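Long-range contacts in acetyl-CoA acetyltransferase A (Ascaris suum, PDB 6BJA), which probably catalyses acetyl transfer between coenzyme A thioesters as a thiolase, an acetyl-CoA C-acetyltransferase, and binds coenzyme A: residues V17-S23 and I256-A262; R25-T29 and L219-E223; L31-G37 and G121-M125. All coordinates share one frame; numbering follows the deposited sequence.

Strand 11-23 opens the chain, and its end pairs with the start of strand 257-267 in interaction 1. This closes the longest of the three loops, and the other two contacts lie within it. The loop after strand 11-23 then meets residues 219-223 in interaction 2. Next comes helix 33-48, whose first turn lies on the end of strand 116-124 in interaction 3, the innermost closure. The three contacts are thus nested and do not cross. Strand 257-267 links interactions 1 and 3, because it also pairs with strand 116-124. D222 joins interaction 2 to interaction 1 through R18 and the backbone of I21.

Interaction 1. Residues V17-S23 and I256-A262; sequences VRTPIAS and INDGAAA
V17-S23 and I256-A262 run antiparallel as neighbouring strands in the central mixed sheet of the thiolase N-terminal domain. V17 and A262 form a hydrogen-bonded pair: V17 N gives to A262 O at 2.9 Å, and A262 N gives back to V17 O. R18 and A261 follow as a non-hydrogen-bonded pair. The register then slips by one residue through T19-I21, and pairing resumes at A22 with D258.

T19 bridges the slip. Its N bonds to A260 O, and its side chain replaces a backbone carbonyl, with A260 N giving to T19 OG1 at 3.0 Å. OG1 sits between the backbone N and the carbonyl carbon of T19 (chi1 67°), which turns it toward strand 257-267. The same hydroxyl donates to P20 O. Water 1 donates to both T19 O and A260 O and so bridges the two backbones beside the slip. G259 has no side chain, and its CA lies 3.4 Å from T19 OG1.

On one face, R18 CB rests on A261 CB at 3.9 Å. The R18 chain then runs away to salt bridges with E203 and D222. Further on, I21 CG2 packs on N257 CB at 3.6 Å, the two side chains crossing at about a right angle. N257 also lies near the coenzyme A site: its OD1 is hydrogen-bonded to T255 OG1 and also accepts from the backbone N of H355, a predicted proton acceptor of the active site. D258 OD2 bonds to S126 OG, and water 2 links it to S23 O.

A22 O is gripped twice, from opposite faces of its carbonyl plane. D258 N approaches from one face, and N257 ND2 from the other at 3.0 Å, 51° out of that plane.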
loop_
_atom_site.group_PDB
_atom_site.type_symbol
_atom_site.label_atom_id
_atom_site.label_comp_id
_atom_site.label_asym_id
_atom_site.label_seq_id
_atom_site.Cartn_x
_atom_site.Cartn_y
_atom_site.Cartn_z
ATOM N N VAL A 17 22.646 -25.884 17.997
ATOM C CA VAL A 17 21.230 -26.069 18.269
ATOM C C VAL A 17 20.378 -25.388 17.205
ATOM O O VAL A 17 20.855 -24.492 16.490
ATOM C CB VAL A 17 20.817 -25.528 19.660
ATOM C CG1 VAL A 17 21.575 -26.252 20.765
ATOM C CG2 VAL A 17 21.045 -24.047 19.760
ATOM N N ARG A 18 19.124 -25.828 17.092
ATOM C CA ARG A 18 18.206 -25.197 16.155
ATOM C C ARG A 18 16.777 -25.220 16.672
ATOM O O ARG A 18 16.425 -26.062 17.460
ATOM C CB ARG A 18 18.276 -25.912 14.810
ATOM C CG ARG A 18 17.720 -27.342 14.824
ATOM C CD ARG A 18 17.742 -27.923 13.440
ATOM N NE ARG A 18 17.109 -29.233 13.266
ATOM C CZ ARG A 18 15.829 -29.434 12.981
ATOM N NH1 ARG A 18 14.972 -28.433 12.934
ATOM N NH2 ARG A 18 15.396 -30.667 12.726
ATOM N N THR A 19 15.953 -24.288 16.222
ATOM C CA THR A 19 14.525 -24.393 16.420
ATOM C C THR A 19 13.980 -25.488 15.526
ATOM O O THR A 19 14.603 -25.859 14.524
ATOM C CB THR A 19 13.796 -23.080 16.088
ATOM O OG1 THR A 19 13.899 -22.843 14.674
ATOM C CG2 THR A 19 14.346 -21.909 16.865
ATOM N N PRO A 20 12.798 -26.016 15.860
ATOM C CA PRO A 20 12.031 -26.693 14.827
ATOM C C PRO A 20 11.781 -25.693 13.711
ATOM O O PRO A 20 11.762 -24.470 13.945
ATOM C CB PRO A 20 10.725 -27.072 15.513
ATOM C CG PRO A 20 10.982 -26.835 16.994
ATOM C CD PRO A 20 11.976 -25.726 17.027
ATOM N N ILE A 21 11.567 -26.206 12.516
ATOM C CA ILE A 21 11.319 -25.363 11.353
ATOM C C ILE A 21 9.818 -25.346 11.094
ATOM O O ILE A 21 9.207 -26.404 10.947
ATOM C CB ILE A 21 12.085 -25.869 10.129
ATOM C CG1 ILE A 21 13.599 -25.810 10.381
ATOM C CG2 ILE A 21 11.704 -25.069 8.914
ATOM C CD1 ILE A 21 14.417 -26.578 9.372
ATOM N N ALA A 22 9.212 -24.162 11.079
ATOM C CA ALA A 22 7.766 -24.044 10.910
ATOM C C ALA A 22 7.408 -23.676 9.474
ATOM O O ALA A 22 8.218 -23.094 8.730
ATOM C CB ALA A 22 7.182 -23.017 11.884
ATOM N N SER A 23 6.203 -24.063 9.074
ATOM C CA SER A 23 5.681 -23.708 7.766
ATOM C C SER A 23 5.357 -22.219 7.646
ATOM O O SER A 23 5.253 -21.481 8.621
ATOM C CB SER A 23 4.433 -24.522 7.461
ATOM O OG SER A 23 4.767 -25.896 7.464
ATOM N N ILE A 256 8.945 -22.380 1.673
ATOM C CA ILE A 256 9.331 -21.205 2.465
ATOM C C ILE A 256 8.919 -21.438 3.930
ATOM O O ILE A 256 7.888 -22.058 4.230
ATOM C CB ILE A 256 8.754 -19.895 1.885
ATOM C CG1 ILE A 256 7.244 -19.806 1.954
ATOM C CG2 ILE A 256 9.215 -19.728 0.412
ATOM C CD1 ILE A 256 6.715 -18.438 1.442
ATOM N N ASN A 257 9.787 -21.000 4.842
ATOM C CA ASN A 257 9.736 -21.448 6.223
ATOM C C ASN A 257 10.325 -20.449 7.208
ATOM O O ASN A 257 11.045 -19.518 6.818
ATOM C CB ASN A 257 10.486 -22.775 6.360
ATOM C CG ASN A 257 9.839 -23.892 5.562
ATOM O OD1 ASN A 257 10.186 -24.135 4.401
ATOM N ND2 ASN A 257 8.877 -24.573 6.178
ATOM N N ASP A 258 10.020 -20.680 8.492
ATOM C CA ASP A 258 10.557 -19.910 9.609
ATOM C C ASP A 258 11.451 -20.801 10.488
ATOM O O ASP A 258 11.087 -21.939 10.781
ATOM C CB ASP A 258 9.440 -19.340 10.508
ATOM C CG ASP A 258 8.445 -18.458 9.767
ATOM O OD1 ASP A 258 8.808 -17.872 8.738
ATOM O OD2 ASP A 258 7.291 -18.334 10.258
ATOM N N GLY A 259 12.599 -20.284 10.922
ATOM C CA GLY A 259 13.478 -21.031 11.799
ATOM C C GLY A 259 14.806 -20.361 12.050
ATOM O O GLY A 259 15.143 -19.378 11.385
ATOM N N ALA A 260 15.554 -20.895 13.013
ATOM C CA ALA A 260 16.880 -20.388 13.356
ATOM C C ALA A 260 17.794 -21.510 13.835
ATOM O O ALA A 260 17.342 -22.576 14.243
ATOM C CB ALA A 260 16.777 -19.291 14.413
ATOM N N ALA A 261 19.092 -21.266 13.744
ATOM C CA ALA A 261 20.092 -22.242 14.157
ATOM C C ALA A 261 21.357 -21.520 14.567
ATOM O O ALA A 261 21.702 -20.507 13.964
ATOM C CB ALA A 261 20.385 -23.221 13.034
ATOM N N ALA A 262 22.060 -22.047 15.568
ATOM C CA ALA A 262 23.219 -21.359 16.141
ATOM C C ALA A 262 24.287 -22.306 16.631
ATOM O O ALA A 262 23.975 -23.394 17.143
ATOM C CB ALA A 262 22.785 -20.447 17.330
HETATM O O HOH W 1 15.870 -24.346 12.356
HETATM O O HOH W 2 5.393 -20.202 11.104
#

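Interaction 2. Residues R25-T29 and L219-E223; sequences RSTLT and LTEDE
The carboxylate of E223 is held by two hydroxyls in a row, those of S26 and T27. S26 OG donates to E223 OE1 at 2.7 Å, on the syn side and 18° out of the carboxylate plane. T27 OG1 donates to E223 OE2 at 2.5 Å, a very short bond. With one hydroxyl on each oxygen, the rotation of the carboxylate is probably fixed. S26 OG lies anti to its own backbone N (chi1 -170°), while T27 OG1 lies beside its backbone N, and together they present both hydroxyls to E223. The E223 chain is extended beyond CG and reaches across to the turn.

The donors ride on a type I beta turn from S26 to T29. T29 N and T29 OG1 both donate to S26 O, from the same face of its plane, so the turn is tied twice.

The buried, apolar side of the contact is formed by two leucines. L28 CG and L219 CD2 meet at 3.8 Å, with the side chains at about a right angle. T27 CG2 touches L219 CB more loosely, at 4.1 Å. S26, T27 and E223 are partly exposed, so the polar grip lies nearer the solvent than the leucine pair.

E223 OE1 also accepts from S23 N, which extends the grip to the preceding strand. This loop-to-loop contact lies alongside the end of strand 11-23: L28, L219 and E223 all touch A22, and L219 also touches P20. The turn leads on to helix 33-48. L219 ends the short strand 218-219 and is hydrogen-bonded through its backbone to V207 of strand 207-208.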
loop_
_atom_site.group_PDB
_atom_site.type_symbol
_atom_site.label_atom_id
_atom_site.label_comp_id
_atom_site.label_asym_id
_atom_site.label_seq_id
_atom_site.Cartn_x
_atom_site.Cartn_y
_atom_site.Cartn_z
ATOM N N ARG A 25 3.476 -18.877 7.433
ATOM C CA ARG A 25 2.266 -18.347 8.058
ATOM C C ARG A 25 1.636 -19.387 8.976
ATOM O O ARG A 25 0.420 -19.553 8.999
ATOM C CB ARG A 25 1.249 -17.898 7.006
ATOM C CG ARG A 25 1.769 -16.897 5.970
ATOM C CD ARG A 25 2.137 -15.571 6.588
ATOM N NE ARG A 25 1.032 -14.957 7.317
ATOM C CZ ARG A 25 1.142 -13.905 8.123
ATOM N NH1 ARG A 25 2.313 -13.295 8.298
ATOM N NH2 ARG A 25 0.067 -13.453 8.762
ATOM N N SER A 26 2.480 -20.065 9.741
ATOM C CA SER A 26 2.041 -21.112 10.660
ATOM C C SER A 26 2.382 -20.753 12.102
ATOM O O SER A 26 2.267 -19.595 12.511
ATOM C CB SER A 26 2.683 -22.441 10.243
ATOM O OG SER A 26 2.111 -23.537 10.949
ATOM N N THR A 27 2.799 -21.754 12.867
ATOM C CA THR A 27 2.929 -21.651 14.301
ATOM C C THR A 27 3.862 -20.549 14.797
ATOM O O THR A 27 3.624 -19.973 15.857
ATOM C CB THR A 27 3.404 -23.002 14.841
ATOM O OG1 THR A 27 2.506 -24.033 14.375
ATOM C CG2 THR A 27 3.461 -23.007 16.364
ATOM N N LEU A 28 4.890 -20.222 14.021
ATOM C CA LEU A 28 5.848 -19.212 14.445
ATOM C C LEU A 28 5.571 -17.828 13.861
ATOM O O LEU A 28 6.398 -16.945 14.003
ATOM C CB LEU A 28 7.274 -19.631 14.071
ATOM C CG LEU A 28 7.779 -20.928 14.702
ATOM C CD1 LEU A 28 9.194 -21.186 14.238
ATOM C CD2 LEU A 28 7.707 -20.872 16.228
ATOM N N THR A 29 4.422 -17.620 13.232
ATOM C CA THR A 29 4.138 -16.315 12.616
ATOM C C THR A 29 4.295 -15.149 13.582
ATOM O O THR A 29 4.783 -14.091 13.210
ATOM C CB THR A 29 2.716 -16.274 12.038
ATOM O OG1 THR A 29 2.578 -17.273 11.032
ATOM C CG2 THR A 29 2.420 -14.933 11.394
ATOM N N LEU A 219 6.172 -25.127 20.043
ATOM C CA LEU A 219 6.538 -25.870 18.840
ATOM C C LEU A 219 7.727 -26.750 19.183
ATOM O O LEU A 219 8.758 -26.248 19.616
ATOM C CB LEU A 219 6.871 -24.920 17.691
ATOM C CG LEU A 219 7.243 -25.616 16.392
ATOM C CD1 LEU A 219 6.021 -26.325 15.796
ATOM C CD2 LEU A 219 7.849 -24.624 15.414
ATOM N N THR A 220 7.568 -28.065 19.005
ATOM C CA THR A 220 8.602 -29.025 19.376
ATOM C C THR A 220 9.114 -29.898 18.229
ATOM O O THR A 220 10.095 -30.613 18.405
ATOM C CB THR A 220 8.088 -29.969 20.478
ATOM O OG1 THR A 220 6.990 -30.730 19.971
ATOM C CG2 THR A 220 7.665 -29.161 21.690
ATOM N N GLU A 221 8.448 -29.832 17.073
ATOM C CA GLU A 221 8.755 -30.687 15.914
ATOM C C GLU A 221 8.671 -29.883 14.621
ATOM O O GLU A 221 7.831 -29.012 14.494
ATOM C CB GLU A 221 7.785 -31.872 15.805
ATOM C CG GLU A 221 7.758 -32.794 16.977
ATOM C CD GLU A 221 6.894 -34.019 16.700
ATOM O OE1 GLU A 221 6.174 -34.038 15.672
ATOM O OE2 GLU A 221 6.955 -34.961 17.514
ATOM N N ASP A 222 9.541 -30.191 13.669
ATOM C CA ASP A 222 9.452 -29.630 12.338
ATOM C C ASP A 222 8.058 -29.857 11.762
ATOM O O ASP A 222 7.451 -30.910 11.987
ATOM C CB ASP A 222 10.498 -30.263 11.412
ATOM C CG ASP A 222 11.927 -30.015 11.868
ATOM O OD1 ASP A 222 12.251 -28.890 12.334
ATOM O OD2 ASP A 222 12.743 -30.945 11.752
ATOM N N GLU A 223 7.550 -28.886 11.014
ATOM C CA GLU A 223 6.198 -28.966 10.466
ATOM C C GLU A 223 6.101 -29.487 9.043
ATOM O O GLU A 223 5.140 -30.153 8.702
ATOM C CB GLU A 223 5.527 -27.583 10.524
ATOM C CG GLU A 223 5.326 -27.071 11.919
ATOM C CD GLU A 223 4.387 -25.867 12.020
ATOM O OE1 GLU A 223 4.328 -25.057 11.067
ATOM O OE2 GLU A 223 3.695 -25.740 13.064
#

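Interaction 3. Residues L31-G37 and G121-M125; sequences LSAVDLG and GSESM
S122 and S124 both hold OG anti to the backbone N (chi1 -171° and -179°), and their side chains reach from one side of strand 121-124 to the start of helix 33-48. S122 OG donates to A33 O at 2.7 Å, in the carbonyl plane and on a lone pair. A33 O also takes the helical bond from G37 N, so one carbonyl of the first turn serves both helix and strand. The S122 hydroxyl is also close to L36 CB, at 3.6 Å.

A33 is the apolar centre of the contact. Its CB faces the strand between the two serines, 3.7 Å from S122 OG. S124 CB lies 3.6 Å from A33 N. Small residues on both sides allow a close fit: the axes of the two short segments approach to 7.0 Å and run at 143° to each other. L36 turns its side chain toward the strand too, and it also touches A260 of the neighbouring strand.

The helix start is fixed by a capping box. D35 N donates to S32 OG at 2.9 Å, and S32 N donates back to D35 OD2. Just before it, water 3 donates to L31 O and hydrogen-bonds S124 OG, which also bonds to N127 ND2.

This is a helix laid against the central sheet of the thiolase N-terminal domain. The chemistry is that of small polar groups meeting in a buried place. S124 OG is matched by water 3 and N127. The second donor on A33 O ties the strand to the first helical turn without breaking the helical bond.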
loop_
_atom_site.group_PDB
_atom_site.type_symbol
_atom_site.label_atom_id
_atom_site.label_comp_id
_atom_site.label_asym_id
_atom_site.label_seq_id
_atom_site.Cartn_x
_atom_site.Cartn_y
_atom_site.Cartn_z
ATOM N N LEU A 31 6.316 -14.748 15.921
ATOM C CA LEU A 31 7.699 -14.538 16.322
ATOM C C LEU A 31 8.539 -14.019 15.170
ATOM O O LEU A 31 8.465 -14.513 14.047
ATOM C CB LEU A 31 8.300 -15.835 16.851
ATOM C CG LEU A 31 7.611 -16.399 18.108
ATOM C CD1 LEU A 31 8.371 -17.578 18.564
ATOM C CD2 LEU A 31 7.520 -15.366 19.229
ATOM N N SER A 32 9.323 -12.986 15.455
ATOM C CA SER A 32 10.186 -12.362 14.467
ATOM C C SER A 32 11.477 -13.142 14.324
ATOM O O SER A 32 11.795 -13.994 15.157
ATOM C CB SER A 32 10.503 -10.929 14.894
ATOM O OG SER A 32 11.356 -10.975 16.023
ATOM N N ALA A 33 12.237 -12.840 13.275
ATOM C CA ALA A 33 13.568 -13.403 13.146
ATOM C C ALA A 33 14.450 -13.061 14.358
ATOM O O ALA A 33 15.307 -13.851 14.748
ATOM C CB ALA A 33 14.228 -12.919 11.863
ATOM N N VAL A 34 14.243 -11.884 14.946
ATOM C CA VAL A 34 14.973 -11.515 16.158
ATOM C C VAL A 34 14.578 -12.450 17.291
ATOM O O VAL A 34 15.448 -13.009 17.970
ATOM C CB VAL A 34 14.728 -10.028 16.534
ATOM C CG1 VAL A 34 15.220 -9.719 17.962
ATOM C CG2 VAL A 34 15.440 -9.144 15.510
ATOM N N ASP A 35 13.281 -12.652 17.483
ATOM C CA ASP A 35 12.814 -13.569 18.531
ATOM C C ASP A 35 13.429 -14.959 18.364
ATOM O O ASP A 35 13.919 -15.548 19.321
ATOM C CB ASP A 35 11.290 -13.693 18.522
ATOM C CG ASP A 35 10.586 -12.399 18.889
ATOM O OD1 ASP A 35 11.111 -11.596 19.719
ATOM O OD2 ASP A 35 9.484 -12.179 18.343
ATOM N N LEU A 36 13.428 -15.491 17.142
ATOM C CA LEU A 36 13.939 -16.840 16.950
ATOM C C LEU A 36 15.449 -16.886 17.153
ATOM O O LEU A 36 15.999 -17.875 17.632
ATOM C CB LEU A 36 13.571 -17.355 15.552
ATOM C CG LEU A 36 12.086 -17.442 15.203
ATOM C CD1 LEU A 36 11.906 -17.851 13.753
ATOM C CD2 LEU A 36 11.393 -18.447 16.137
ATOM N N GLY A 37 16.124 -15.817 16.760
ATOM C CA GLY A 37 17.567 -15.713 16.918
ATOM C C GLY A 37 17.938 -15.692 18.389
ATOM O O GLY A 37 18.931 -16.288 18.798
ATOM N N GLY A 121 21.999 -18.207 12.206
ATOM C CA GLY A 121 21.133 -17.714 11.161
ATOM C C GLY A 121 19.712 -17.753 11.668
ATOM O O GLY A 121 19.357 -18.611 12.476
ATOM N N SER A 122 18.909 -16.814 11.184
ATOM C CA SER A 122 17.505 -16.720 11.537
ATOM C C SER A 122 16.725 -16.135 10.388
ATOM O O SER A 122 17.147 -15.156 9.772
ATOM C CB SER A 122 17.287 -15.843 12.763
ATOM O OG SER A 122 15.932 -15.948 13.195
ATOM N N GLU A 123 15.572 -16.721 10.105
ATOM C CA GLU A 123 14.738 -16.210 9.042
ATOM C C GLU A 123 13.286 -16.413 9.386
ATOM O O GLU A 123 12.877 -17.515 9.770
ATOM C CB GLU A 123 15.063 -16.896 7.710
ATOM C CG GLU A 123 14.564 -16.114 6.503
ATOM C CD GLU A 123 15.489 -14.951 6.138
ATOM O OE1 GLU A 123 16.696 -15.216 5.928
ATOM O OE2 GLU A 123 15.010 -13.796 6.028
ATOM N N SER A 124 12.511 -15.336 9.277
ATOM C CA SER A 124 11.066 -15.414 9.405
ATOM C C SER A 124 10.465 -15.013 8.075
ATOM O O SER A 124 10.166 -13.836 7.836
ATOM C CB SER A 124 10.548 -14.505 10.502
ATOM O OG SER A 124 9.139 -14.610 10.622
ATOM N N MET A 125 10.278 -15.989 7.207
ATOM C CA MET A 125 9.741 -15.678 5.906
ATOM C C MET A 125 8.261 -15.310 6.016
ATOM O O MET A 125 7.736 -14.552 5.196
ATOM C CB MET A 125 10.002 -16.839 4.957
ATOM C CG MET A 125 11.490 -17.114 4.822
ATOM S SD MET A 125 12.001 -18.462 3.727
ATOM C CE MET A 125 11.833 -17.722 2.078
HETATM O O HOH W 3 8.598 -16.581 12.236
#